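Type I modular polyketide synthase (Streptomyces albus subsp. albus, PDB 6IYT) probably selects an ethylmalonyl-type extender unit from coenzyme A and passes it to an acyl carrier protein during salinomycin assembly, using its acyltransferase domain. Local coordinates at residues K120-F125 and D386-F391; Q128-A133 and H397-Y402; G250-V255 and S286-G291; Y348-G353 and R372-E377. All coordinates share one frame; numbering follows the deposited sequence.

Along the chain interactions 1 and 2 open first, 3 and 4 follow in series, and the second segments of 1 and 2 come last. Interactions 1 and 2, their centres about 18 Å apart, join two strands of the parallel sheet and the loops after them in the large alpha/beta subdomain. Interaction 3 lies in the mixed sheet of the small subdomain, about 25 Å from interaction 1 between centres. Interaction 4, its centre about 15 Å from that of interaction 3 and about 16 Å from that of interaction 1, sits where the two meet: strand 374-375 edges the mixed sheet, and helix 376-385 leads back to the parallel one. Val124, Leu400 and Phe376 join 1, 2 and 4.

Interaction 1: K120-F125 and D386-F391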
loop_
_atom_site.group_PDB
_atom_site.type_symbol
_atom_site.label_atom_id
_atom_site.label_comp_id
_atom_site.label_asym_id
_atom_site.label_seq_id
_atom_site.Cartn_x
_atom_site.Cartn_y
_atom_site.Cartn_z
ATOM N N LYS A 120 -9.279 6.823 -13.431
ATOM C CA LYS A 120 -8.087 6.016 -13.537
ATOM C C LYS A 120 -7.581 5.566 -12.161
ATOM O O LYS A 120 -7.929 6.159 -11.129
ATOM C CB LYS A 120 -7.027 6.787 -14.269
ATOM C CG LYS A 120 -7.403 7.031 -15.730
ATOM C CD LYS A 120 -6.660 8.227 -16.306
ATOM C CE LYS A 120 -5.265 7.853 -16.718
ATOM N NZ LYS A 120 -4.766 8.754 -17.794
ATOM N N THR A 121 -6.696 4.578 -12.186
ATOM C CA THR A 121 -6.182 3.910 -10.980
ATOM C C THR A 121 -4.703 4.173 -10.871
ATOM O O THR A 121 -3.964 4.028 -11.864
ATOM C CB THR A 121 -6.379 2.382 -11.064
ATOM O OG1 THR A 121 -7.781 2.063 -11.059
ATOM C CG2 THR A 121 -5.698 1.691 -9.918
ATOM N N VAL A 122 -4.274 4.670 -9.711
ATOM C CA VAL A 122 -2.872 4.817 -9.421
ATOM C C VAL A 122 -2.477 3.972 -8.229
ATOM O O VAL A 122 -3.223 3.881 -7.266
ATOM C CB VAL A 122 -2.515 6.300 -9.168
ATOM C CG1 VAL A 122 -3.408 6.912 -8.099
ATOM C CG2 VAL A 122 -1.075 6.447 -8.816
ATOM N N PHE A 123 -1.347 3.262 -8.348
ATOM C CA PHE A 123 -0.804 2.537 -7.209
ATOM C C PHE A 123 0.167 3.397 -6.435
ATOM O O PHE A 123 1.059 4.067 -7.029
ATOM C CB PHE A 123 -0.125 1.248 -7.623
ATOM C CG PHE A 123 -1.077 0.084 -7.796
ATOM C CD1 PHE A 123 -2.325 0.266 -8.374
ATOM C CD2 PHE A 123 -0.737 -1.163 -7.366
ATOM C CE1 PHE A 123 -3.215 -0.798 -8.484
ATOM C CE2 PHE A 123 -1.620 -2.242 -7.498
ATOM C CZ PHE A 123 -2.851 -2.041 -8.072
ATOM N N VAL A 124 0.019 3.331 -5.120
ATOM C CA VAL A 124 0.716 4.190 -4.171
ATOM C C VAL A 124 1.652 3.297 -3.329
ATOM O O VAL A 124 1.226 2.339 -2.721
ATOM C CB VAL A 124 -0.266 4.891 -3.227
ATOM C CG1 VAL A 124 0.471 5.757 -2.210
ATOM C CG2 VAL A 124 -1.276 5.702 -4.021
ATOM N N PHE A 125 2.908 3.703 -3.238
ATOM C CA PHE A 125 3.940 2.936 -2.557
ATOM C C PHE A 125 4.593 3.804 -1.501
ATOM O O PHE A 125 5.367 4.728 -1.826
ATOM C CB PHE A 125 4.993 2.496 -3.577
ATOM C CG PHE A 125 4.462 1.576 -4.627
ATOM C CD1 PHE A 125 3.875 2.089 -5.794
ATOM C CD2 PHE A 125 4.417 0.194 -4.410
ATOM C CE1 PHE A 125 3.355 1.225 -6.756
ATOM C CE2 PHE A 125 3.880 -0.655 -5.354
ATOM C CZ PHE A 125 3.303 -0.140 -6.496
ATOM N N ASP A 386 -5.864 14.986 -13.071
ATOM C CA ASP A 386 -5.579 14.195 -14.267
ATOM C C ASP A 386 -6.585 13.013 -14.459
ATOM O O ASP A 386 -6.356 12.131 -15.278
ATOM C CB ASP A 386 -4.129 13.647 -14.208
ATOM C CG ASP A 386 -3.067 14.723 -14.569
ATOM O OD1 ASP A 386 -3.482 15.856 -14.923
ATOM O OD2 ASP A 386 -1.841 14.437 -14.488
ATOM N N GLY A 387 -7.573 12.942 -13.579
ATOM C CA GLY A 387 -8.716 12.059 -13.723
ATOM C C GLY A 387 -8.543 10.728 -13.001
ATOM O O GLY A 387 -9.174 9.729 -13.391
ATOM N N PHE A 388 -7.620 10.691 -12.020
ATOM C CA PHE A 388 -7.465 9.506 -11.121
ATOM C C PHE A 388 -8.433 9.602 -9.952
ATOM O O PHE A 388 -8.486 10.614 -9.264
ATOM C CB PHE A 388 -6.012 9.390 -10.606
ATOM C CG PHE A 388 -5.019 9.014 -11.661
ATOM C CD1 PHE A 388 -4.551 9.945 -12.563
ATOM C CD2 PHE A 388 -4.607 7.683 -11.799
ATOM C CE1 PHE A 388 -3.633 9.589 -13.541
ATOM C CE2 PHE A 388 -3.706 7.324 -12.756
ATOM C CZ PHE A 388 -3.250 8.271 -13.669
ATOM N N ASP A 389 -9.249 8.570 -9.751
ATOM C CA ASP A 389 -10.035 8.502 -8.517
ATOM C C ASP A 389 -9.972 7.163 -7.798
ATOM O O ASP A 389 -10.714 6.943 -6.863
ATOM C CB ASP A 389 -11.515 8.924 -8.761
ATOM C CG ASP A 389 -12.273 7.951 -9.660
ATOM O OD1 ASP A 389 -11.652 6.971 -10.160
ATOM O OD2 ASP A 389 -13.473 8.219 -9.961
ATOM N N VAL A 390 -9.010 6.317 -8.150
ATOM C CA VAL A 390 -8.803 5.088 -7.427
ATOM C C VAL A 390 -7.332 5.058 -7.065
ATOM O O VAL A 390 -6.479 4.980 -7.948
ATOM C CB VAL A 390 -9.146 3.810 -8.276
ATOM C CG1 VAL A 390 -8.820 2.534 -7.500
ATOM C CG2 VAL A 390 -10.632 3.803 -8.684
ATOM N N PHE A 391 -7.064 5.053 -5.766
ATOM C CA PHE A 391 -5.708 5.076 -5.253
ATOM C C PHE A 391 -5.543 3.832 -4.446
ATOM O O PHE A 391 -6.231 3.671 -3.430
ATOM C CB PHE A 391 -5.493 6.282 -4.326
ATOM C CG PHE A 391 -5.478 7.624 -5.045
ATOM C CD1 PHE A 391 -6.642 8.167 -5.550
ATOM C CD2 PHE A 391 -4.328 8.377 -5.109
ATOM C CE1 PHE A 391 -6.643 9.434 -6.125
ATOM C CE2 PHE A 391 -4.302 9.570 -5.821
ATOM C CZ PHE A 391 -5.469 10.097 -6.329
#
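Val122 turns CG1 into the slot between its backbone N and carbonyl carbon (chi1 53°), and Phe391 swings its ring beside its own backbone N (chi1 -70°); together these two torsions place the methyl over one face of the ring. CG1 of Val122 lies 3.8 Å from the Phe391 ring centroid, a CH-pi contact. These residues belong to neighbouring strands of the parallel sheet at the centre of the acyltransferase's alpha/beta subdomain. Nearer the start of both strands, on the same face, the theme repeats: Lys120 CB sits over a face of the Phe388 ring, 3.8 Å from its centroid. Lysine suits this surface position because its methylene chain, bent at chi3, also carries CE back to the ring near CZ. On the other side of the sheet, Thr121 OG1 packs 3.6 Å from Val390 CB, two beta-branched residues that favour an extended backbone.

The register slips by one residue between Lys120 and Thr121, giving a beta bulge. The carbonyl of Lys120 consequently receives Val390 N (3.2 Å from Lys120 O) and, weakly, the N of the extra residue Asp389. The carboxylate of Asp389 accepts from Ser118 N and Gly119 N, just before strand 120-125. Gly387, at positive phi, ends helix 376-385 in a Schellman motif, and Leu383 of that helix covers both phenyl rings. Gly387 O accepts from Lys120 N at 2.9 Å, the donor in the carbonyl plane. Beyond the bulge, regular pairing resumes where Val122 N meets Val390 O at 2.8 Å, the donor nearly in line with the carbonyl bond.

Interaction 2: Q128-A133 and H397-Y402; sequences QGSQWA and HPVLTY
Ser130 and His397 form the close part of this contact. The serine hydroxyl donates to His397 O, with OG 3.2 Å from that oxygen, lying in the carbonyl plane and using a lone pair. The same carbonyl is also bonded by Ser395 OG, so two hydroxyls grip it. Beside this bond, His397 CB comes to 3.3 Å from Ser130 O. Next to it Val399 sends CG1 to the backbone of the other loop, 3.5 Å from Gly129 O; this branch stands beside Val399's own N (chi1 -65°), which turns it toward the glycine. Gly129 suits its place through its positive phi, where a side chain would meet the preceding carbonyl O, and its N is held by Gln131 OE1 at 2.8 Å.

The partly exposed flank is looser. Trp132 CD1 reaches only to His397 CB, 4.1 Å away, and the indole meets it obliquely without stacking. Both aromatic groups are held chiefly by other partners: Trp132 NE1 bonds to Ala396 O, and His397 ND1 is hydrogen-bonded with Arg423 N. The imidazole has CG anti to the backbone N (chi1 180°) and Pro398 CD over one face.

The GQGSQ sequence follows the first strand of the parallel sheet; in relatives such as FabD, the main-chain N at the position of Gln128 contributes to the oxyanion hole, and a similar role is likely here. Chemically, a single hydroxyl bond of modest length amid van der Waals contact implies a light polar link between the loops, and the buried Ser130 N and O, without a partner in the model, probably carry some desolvation cost.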
loop_
_atom_site.group_PDB
_atom_site.type_symbol
_atom_site.label_atom_id
_atom_site.label_comp_id
_atom_site.label_asym_id
_atom_site.label_seq_id
_atom_site.Cartn_x
_atom_site.Cartn_y
_atom_site.Cartn_z
ATOM N N GLN A 128 8.692 4.296 4.993
ATOM C CA GLN A 128 8.654 3.607 6.269
ATOM C C GLN A 128 7.434 4.044 7.048
ATOM O O GLN A 128 6.877 5.117 6.803
ATOM C CB GLN A 128 9.928 3.856 7.067
ATOM C CG GLN A 128 10.907 2.716 6.974
ATOM C CD GLN A 128 12.288 3.090 7.437
ATOM O OE1 GLN A 128 12.569 3.158 8.648
ATOM N NE2 GLN A 128 13.148 3.367 6.502
ATOM N N GLY A 129 6.955 3.167 7.917
ATOM C CA GLY A 129 5.745 3.432 8.692
ATOM C C GLY A 129 4.719 2.336 8.478
ATOM O O GLY A 129 3.766 2.175 9.279
ATOM N N SER A 130 4.906 1.591 7.381
ATOM C CA SER A 130 4.004 0.493 6.962
ATOM C C SER A 130 4.151 -0.781 7.822
ATOM O O SER A 130 3.354 -1.716 7.703
ATOM C CB SER A 130 4.312 0.134 5.490
ATOM O OG SER A 130 3.269 0.586 4.677
ATOM N N GLN A 131 5.305 -0.923 8.443
ATOM C CA GLN A 131 5.761 -2.223 8.872
ATOM C C GLN A 131 4.986 -2.669 10.113
ATOM O O GLN A 131 4.653 -1.847 10.962
ATOM C CB GLN A 131 7.304 -2.168 9.170
ATOM C CG GLN A 131 7.712 -1.206 10.289
ATOM C CD GLN A 131 8.053 0.211 9.814
ATOM O OE1 GLN A 131 7.666 0.627 8.730
ATOM N NE2 GLN A 131 8.839 0.941 10.623
ATOM N N TRP A 132 4.806 -3.977 10.271
ATOM C CA TRP A 132 4.395 -4.542 11.539
ATOM C C TRP A 132 4.965 -5.940 11.762
ATOM O O TRP A 132 5.317 -6.654 10.817
ATOM C CB TRP A 132 2.871 -4.563 11.664
ATOM C CG TRP A 132 2.141 -5.163 10.488
ATOM C CD1 TRP A 132 1.749 -4.517 9.350
ATOM C CD2 TRP A 132 1.558 -6.480 10.419
ATOM N NE1 TRP A 132 0.965 -5.342 8.586
ATOM C CE2 TRP A 132 0.822 -6.548 9.229
ATOM C CE3 TRP A 132 1.610 -7.617 11.251
ATOM C CZ2 TRP A 132 0.102 -7.672 8.872
ATOM C CZ3 TRP A 132 0.890 -8.723 10.892
ATOM C CH2 TRP A 132 0.197 -8.765 9.692
ATOM N N ALA A 133 5.193 -6.257 13.029
ATOM C CA ALA A 133 5.855 -7.482 13.381
ATOM C C ALA A 133 4.990 -8.656 12.973
ATOM O O ALA A 133 3.804 -8.725 13.330
ATOM C CB ALA A 133 6.138 -7.518 14.876
ATOM N N HIS A 397 0.276 -1.801 5.700
ATOM C CA HIS A 397 -0.538 -1.020 6.664
ATOM C C HIS A 397 -0.720 0.366 6.115
ATOM O O HIS A 397 0.226 0.915 5.574
ATOM C CB HIS A 397 0.162 -0.943 8.036
ATOM C CG HIS A 397 -0.603 -0.157 9.057
ATOM N ND1 HIS A 397 -1.723 -0.647 9.673
ATOM C CD2 HIS A 397 -0.427 1.096 9.547
ATOM C CE1 HIS A 397 -2.247 0.282 10.458
ATOM N NE2 HIS A 397 -1.491 1.358 10.383
ATOM N N PRO A 398 -1.973 0.881 6.095
ATOM C CA PRO A 398 -2.226 2.085 5.253
ATOM C C PRO A 398 -1.712 3.335 5.914
ATOM O O PRO A 398 -2.017 3.590 7.101
ATOM C CB PRO A 398 -3.743 2.158 5.131
ATOM C CG PRO A 398 -4.293 1.022 5.863
ATOM C CD PRO A 398 -3.207 0.261 6.570
ATOM N N VAL A 399 -0.766 3.991 5.274
ATOM C CA VAL A 399 -0.183 5.142 5.881
ATOM C C VAL A 399 -0.401 6.420 5.138
ATOM O O VAL A 399 -0.259 7.471 5.722
ATOM C CB VAL A 399 1.298 4.949 6.199
ATOM C CG1 VAL A 399 1.470 3.859 7.263
ATOM C CG2 VAL A 399 2.084 4.624 4.970
ATOM N N LEU A 400 -0.771 6.344 3.871
ATOM C CA LEU A 400 -1.027 7.549 3.082
ATOM C C LEU A 400 -2.490 7.707 2.649
ATOM O O LEU A 400 -2.868 8.735 2.114
ATOM C CB LEU A 400 -0.099 7.583 1.861
ATOM C CG LEU A 400 1.381 7.671 2.195
ATOM C CD1 LEU A 400 2.252 7.514 0.935
ATOM C CD2 LEU A 400 1.689 8.960 2.914
ATOM N N THR A 401 -3.317 6.716 2.932
ATOM C CA THR A 401 -4.726 6.775 2.525
ATOM C C THR A 401 -5.451 7.921 3.232
ATOM O O THR A 401 -6.245 8.638 2.608
ATOM C CB THR A 401 -5.479 5.467 2.844
ATOM O OG1 THR A 401 -5.220 5.109 4.176
ATOM C CG2 THR A 401 -5.055 4.300 1.884
ATOM N N TYR A 402 -5.130 8.148 4.495
ATOM C CA TYR A 402 -5.760 9.261 5.247
ATOM C C TYR A 402 -5.445 10.602 4.583
ATOM O O TYR A 402 -6.343 11.407 4.320
ATOM C CB TYR A 402 -5.283 9.272 6.687
ATOM C CG TYR A 402 -5.948 10.336 7.529
ATOM C CD1 TYR A 402 -7.244 10.162 7.998
ATOM C CD2 TYR A 402 -5.300 11.543 7.811
ATOM C CE1 TYR A 402 -7.851 11.114 8.798
ATOM C CE2 TYR A 402 -5.898 12.499 8.615
ATOM C CZ TYR A 402 -7.171 12.265 9.119
ATOM O OH TYR A 402 -7.795 13.219 9.883
#

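Interaction 3: G250-V255 and S286-G291; sequences GAVASV and SVTVAG
Val255 and Val289 touch through their CG2 methyls at 4.1 Å, and Val287 CG2 flanks them, 4.2 Å from Val255 CB. On the opposite face Val252 spreads over two neighbours: CG1 lies 3.7 Å from Thr288 CB, and CG2 lies 4.0 Å from Ala290 CB. That division follows from chi1 of 175°, which sets CG1 anti to the backbone N and CG2 beside it. Compact valine and alanine side chains suit the helix-covered face of Ala251, Ala253, Val255, Val287 and Val289.

Behind the side chains stands a regular antiparallel ladder. Ala251, Ala253 and Val255 form reciprocal pairs of bonds with Gly291, Val289 and Val287; at the centre Ala253 N and Val289 O are 2.8 Å apart, and Val289 N meets Ala253 O at the same 2.8 Å. The intervening pairs, Val252 with Ala290 and Ser254 with Thr288, bring their CA atoms closer together. At the Gly250-Gly291 end, Gly250 CA comes within 3.0 Å of Gly291 O, an approach that glycine, lacking a side chain, accommodates.

Farther out, helices 259-266 and 293-305 cover that first face through Val262, Leu296 and Leu303. Strand 310-312 flanks 251-255, and strand 276-283 flanks 286-291. Two helices packed on one side of four antiparallel strands in the order 4-1-3-2, extended at 276-283 by short strand 374-375, with beta-alpha-beta-beta-alpha-beta topology, form the ferredoxin-like small subdomain of malonyl-transferase-type enzymes.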
loop_
_atom_site.group_PDB
_atom_site.type_symbol
_atom_site.label_atom_id
_atom_site.label_comp_id
_atom_site.label_asym_id
_atom_site.label_seq_id
_atom_site.Cartn_x
_atom_site.Cartn_y
_atom_site.Cartn_z
ATOM N N GLY A 250 19.532 11.174 13.702
ATOM C CA GLY A 250 18.273 11.768 13.299
ATOM C C GLY A 250 17.209 10.736 13.061
ATOM O O GLY A 250 17.489 9.554 13.048
ATOM N N ALA A 251 15.973 11.206 12.900
ATOM C CA ALA A 251 14.885 10.381 12.510
ATOM C C ALA A 251 13.812 11.260 11.847
ATOM O O ALA A 251 14.043 12.454 11.574
ATOM C CB ALA A 251 14.336 9.643 13.715
ATOM N N VAL A 252 12.681 10.662 11.514
ATOM C CA VAL A 252 11.546 11.393 10.972
ATOM C C VAL A 252 10.279 11.094 11.792
ATOM O O VAL A 252 10.081 9.996 12.190
ATOM C CB VAL A 252 11.228 10.958 9.544
ATOM C CG1 VAL A 252 9.984 11.618 9.002
ATOM C CG2 VAL A 252 12.406 11.215 8.638
ATOM N N ALA A 253 9.495 12.127 11.986
ATOM C CA ALA A 253 8.238 12.031 12.712
ATOM C C ALA A 253 7.083 12.465 11.838
ATOM O O ALA A 253 7.195 13.389 11.045
ATOM C CB ALA A 253 8.282 12.897 13.974
ATOM N N SER A 254 5.954 11.803 11.997
ATOM C CA SER A 254 4.717 12.285 11.448
ATOM C C SER A 254 4.085 13.293 12.419
ATOM O O SER A 254 4.074 13.068 13.621
ATOM C CB SER A 254 3.777 11.125 11.235
ATOM O OG SER A 254 3.663 10.436 12.448
ATOM N N VAL A 255 3.427 14.300 11.865
ATOM C CA VAL A 255 2.744 15.327 12.670
ATOM C C VAL A 255 1.461 15.694 12.001
ATOM O O VAL A 255 1.464 16.066 10.848
ATOM C CB VAL A 255 3.589 16.602 12.767
ATOM C CG1 VAL A 255 2.818 17.697 13.507
ATOM C CG2 VAL A 255 4.923 16.309 13.436
ATOM N N SER A 286 -1.272 17.050 7.421
ATOM C CA SER A 286 -0.430 15.919 7.677
ATOM C C SER A 286 0.953 16.148 7.052
ATOM O O SER A 286 1.080 16.179 5.831
ATOM C CB SER A 286 -1.077 14.674 7.065
ATOM O OG SER A 286 -0.167 13.615 7.105
ATOM N N VAL A 287 1.976 16.268 7.890
ATOM C CA VAL A 287 3.373 16.464 7.409
ATOM C C VAL A 287 4.319 15.575 8.187
ATOM O O VAL A 287 3.893 14.871 9.112
ATOM C CB VAL A 287 3.864 17.939 7.531
ATOM C CG1 VAL A 287 2.900 18.898 6.831
ATOM C CG2 VAL A 287 4.065 18.327 8.992
ATOM N N THR A 288 5.534 15.422 7.680
ATOM C CA THR A 288 6.585 14.758 8.399
ATOM C C THR A 288 7.734 15.749 8.647
ATOM O O THR A 288 7.925 16.600 7.915
ATOM C CB THR A 288 7.157 13.560 7.626
ATOM O OG1 THR A 288 7.599 14.013 6.374
ATOM C CG2 THR A 288 6.090 12.507 7.396
ATOM N N VAL A 289 8.453 15.507 9.706
ATOM C CA VAL A 289 9.542 16.372 10.151
ATOM C C VAL A 289 10.797 15.532 10.403
ATOM O O VAL A 289 10.714 14.486 11.040
ATOM C CB VAL A 289 9.176 17.077 11.453
ATOM C CG1 VAL A 289 10.362 17.904 11.961
ATOM C CG2 VAL A 289 7.943 17.952 11.257
ATOM N N ALA A 290 11.915 15.918 9.779
ATOM C CA ALA A 290 13.180 15.209 9.930
ATOM C C ALA A 290 14.136 16.016 10.786
ATOM O O ALA A 290 14.186 17.228 10.685
ATOM C CB ALA A 290 13.810 14.963 8.562
ATOM N N GLY A 291 14.992 15.331 11.527
ATOM C CA GLY A 291 16.131 15.978 12.116
ATOM C C GLY A 291 16.676 15.239 13.314
ATOM O O GLY A 291 16.317 14.082 13.576
#

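Interaction 4: Y348-G353 and R372-E377; sequences YSTVNG and RPVSFE
Thr350 lays its side chain alongside Val374, both pointing the same way, with OG1 3.6 Å and CB 3.7 Å from Val374 CG1. A chi1 of 57° sets OG1 between the backbone N and carbonyl carbon, leaving CG2 to approach the Phe376 ring edge, 4.1 Å from CD1. Threonine suits this place by presenting a methyl to apolar neighbours while its hydroxyl bonds to Gly211 O.

The backbones join through one strong bond: Ser375 N donates to Thr350 O at 2.8 Å with an N-H...O angle of 168°, the donor lying in the carbonyl plane. Ser375 is the centre of an inverse gamma turn, closed by a weak Phe376 N to Val374 O bond, and the chain passes directly into helix 376-385. The buried Ser375 O has no partner in the model. A water adds a second link, 2.8 Å from both Val351 O and Ser375 OG and also bonded to Pro373 O. On the other segment, Ser349 OG shapes the loop by accepting from Val351 N at 3.0 Å and from Asn352 N, an ST turn and an ST motif.

Outward, Thr350 N bonds to Glu216, Val374 touches His212 and His320, and Arg372 O is bonded to His320 ND1. As in relatives, Ser213 and His320 probably form the catalytic dyad; through its bonds to Gly211 O and His320 ND1 this contact is consistent with second-shell support, beside what is probably the nucleophile elbow (Gly211, Ser213, Gly215).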
loop_
_atom_site.group_PDB
_atom_site.type_symbol
_atom_site.label_atom_id
_atom_site.label_comp_id
_atom_site.label_asym_id
_atom_site.label_seq_id
_atom_site.Cartn_x
_atom_site.Cartn_y
_atom_site.Cartn_z
ATOM N N TYR A 348 4.555 9.374 -11.235
ATOM C CA TYR A 348 4.341 10.742 -10.801
ATOM C C TYR A 348 5.300 11.056 -9.656
ATOM O O TYR A 348 5.094 10.650 -8.529
ATOM C CB TYR A 348 2.879 10.963 -10.343
ATOM C CG TYR A 348 1.892 11.249 -11.457
ATOM C CD1 TYR A 348 1.612 10.317 -12.396
ATOM C CD2 TYR A 348 1.195 12.438 -11.491
ATOM C CE1 TYR A 348 0.716 10.577 -13.434
ATOM C CE2 TYR A 348 0.246 12.682 -12.459
ATOM C CZ TYR A 348 -0.018 11.720 -13.407
ATOM O OH TYR A 348 -0.993 11.936 -14.373
ATOM N N SER A 349 6.367 11.773 -9.959
ATOM C CA SER A 349 7.439 11.968 -8.987
ATOM C C SER A 349 6.975 12.848 -7.851
ATOM O O SER A 349 6.430 13.937 -8.090
ATOM C CB SER A 349 8.657 12.623 -9.658
ATOM O OG SER A 349 9.641 12.891 -8.696
ATOM N N THR A 350 7.264 12.410 -6.622
ATOM C CA THR A 350 7.084 13.253 -5.412
ATOM C C THR A 350 8.376 13.968 -5.017
ATOM O O THR A 350 8.443 14.654 -3.976
ATOM C CB THR A 350 6.611 12.410 -4.262
ATOM O OG1 THR A 350 7.552 11.340 -4.034
ATOM C CG2 THR A 350 5.257 11.838 -4.582
ATOM N N VAL A 351 9.368 13.897 -5.901
ATOM C CA VAL A 351 10.606 14.611 -5.740
ATOM C C VAL A 351 10.562 15.931 -6.498
ATOM O O VAL A 351 10.873 16.966 -5.941
ATOM C CB VAL A 351 11.776 13.764 -6.271
ATOM C CG1 VAL A 351 13.086 14.479 -6.111
ATOM C CG2 VAL A 351 11.794 12.424 -5.579
ATOM N N ASN A 352 10.140 15.902 -7.763
ATOM C CA ASN A 352 10.157 17.126 -8.590
ATOM C C ASN A 352 8.798 17.493 -9.175
ATOM O O ASN A 352 8.679 18.471 -9.890
ATOM C CB ASN A 352 11.207 17.031 -9.685
ATOM C CG ASN A 352 10.979 15.868 -10.625
ATOM O OD1 ASN A 352 9.863 15.416 -10.816
ATOM N ND2 ASN A 352 12.067 15.334 -11.159
ATOM N N GLY A 353 7.786 16.672 -8.904
ATOM C CA GLY A 353 6.418 17.013 -9.253
ATOM C C GLY A 353 6.148 16.867 -10.750
ATOM O O GLY A 353 5.051 17.224 -11.237
ATOM N N ARG A 372 15.440 15.686 -0.959
ATOM C CA ARG A 372 14.348 16.658 -1.005
ATOM C C ARG A 372 13.186 16.207 -0.148
ATOM O O ARG A 372 12.857 15.024 -0.122
ATOM C CB ARG A 372 13.884 16.862 -2.417
ATOM C CG ARG A 372 14.999 17.277 -3.364
ATOM C CD ARG A 372 15.113 18.800 -3.482
ATOM N NE ARG A 372 15.969 19.390 -2.460
ATOM C CZ ARG A 372 17.297 19.520 -2.569
ATOM N NH1 ARG A 372 17.990 20.141 -1.618
ATOM N NH2 ARG A 372 17.932 19.015 -3.608
ATOM N N PRO A 373 12.480 17.163 0.450
ATOM C CA PRO A 373 11.146 16.875 1.025
ATOM C C PRO A 373 10.223 16.206 0.034
ATOM O O PRO A 373 10.272 16.489 -1.174
ATOM C CB PRO A 373 10.608 18.273 1.411
ATOM C CG PRO A 373 11.444 19.238 0.629
ATOM C CD PRO A 373 12.800 18.600 0.506
ATOM N N VAL A 374 9.408 15.306 0.530
ATOM C CA VAL A 374 8.468 14.562 -0.300
ATOM C C VAL A 374 7.232 15.428 -0.556
ATOM O O VAL A 374 6.419 15.662 0.349
ATOM C CB VAL A 374 8.065 13.239 0.387
ATOM C CG1 VAL A 374 7.285 12.343 -0.580
ATOM C CG2 VAL A 374 9.293 12.500 0.896
ATOM N N SER A 375 6.991 15.726 -1.818
ATOM C CA SER A 375 5.847 16.523 -2.196
ATOM C C SER A 375 4.672 15.640 -2.551
ATOM O O SER A 375 4.293 15.553 -3.696
ATOM C CB SER A 375 6.196 17.416 -3.382
ATOM O OG SER A 375 7.209 18.303 -3.030
ATOM N N PHE A 376 4.097 14.961 -1.574
ATOM C CA PHE A 376 3.086 13.952 -1.910
ATOM C C PHE A 376 1.689 14.616 -2.125
ATOM O O PHE A 376 1.038 14.372 -3.144
ATOM C CB PHE A 376 3.039 12.864 -0.817
ATOM C CG PHE A 376 2.011 11.793 -1.061
ATOM C CD1 PHE A 376 2.233 10.806 -2.015
ATOM C CD2 PHE A 376 0.824 11.796 -0.380
ATOM C CE1 PHE A 376 1.292 9.799 -2.218
ATOM C CE2 PHE A 376 -0.125 10.802 -0.578
ATOM C CZ PHE A 376 0.118 9.802 -1.504
ATOM N N GLU A 377 1.309 15.529 -1.219
ATOM C CA GLU A 377 0.035 16.250 -1.323
ATOM C C GLU A 377 -0.196 16.960 -2.683
ATOM O O GLU A 377 -1.213 16.741 -3.308
ATOM C CB GLU A 377 -0.127 17.242 -0.159
ATOM C CG GLU A 377 -1.346 18.136 -0.291
ATOM C CD GLU A 377 -1.367 19.237 0.768
ATOM O OE1 GLU A 377 -0.359 19.394 1.476
ATOM O OE2 GLU A 377 -2.393 19.927 0.899
HETATM O O HOH W 1 9.860 17.643 -3.388
#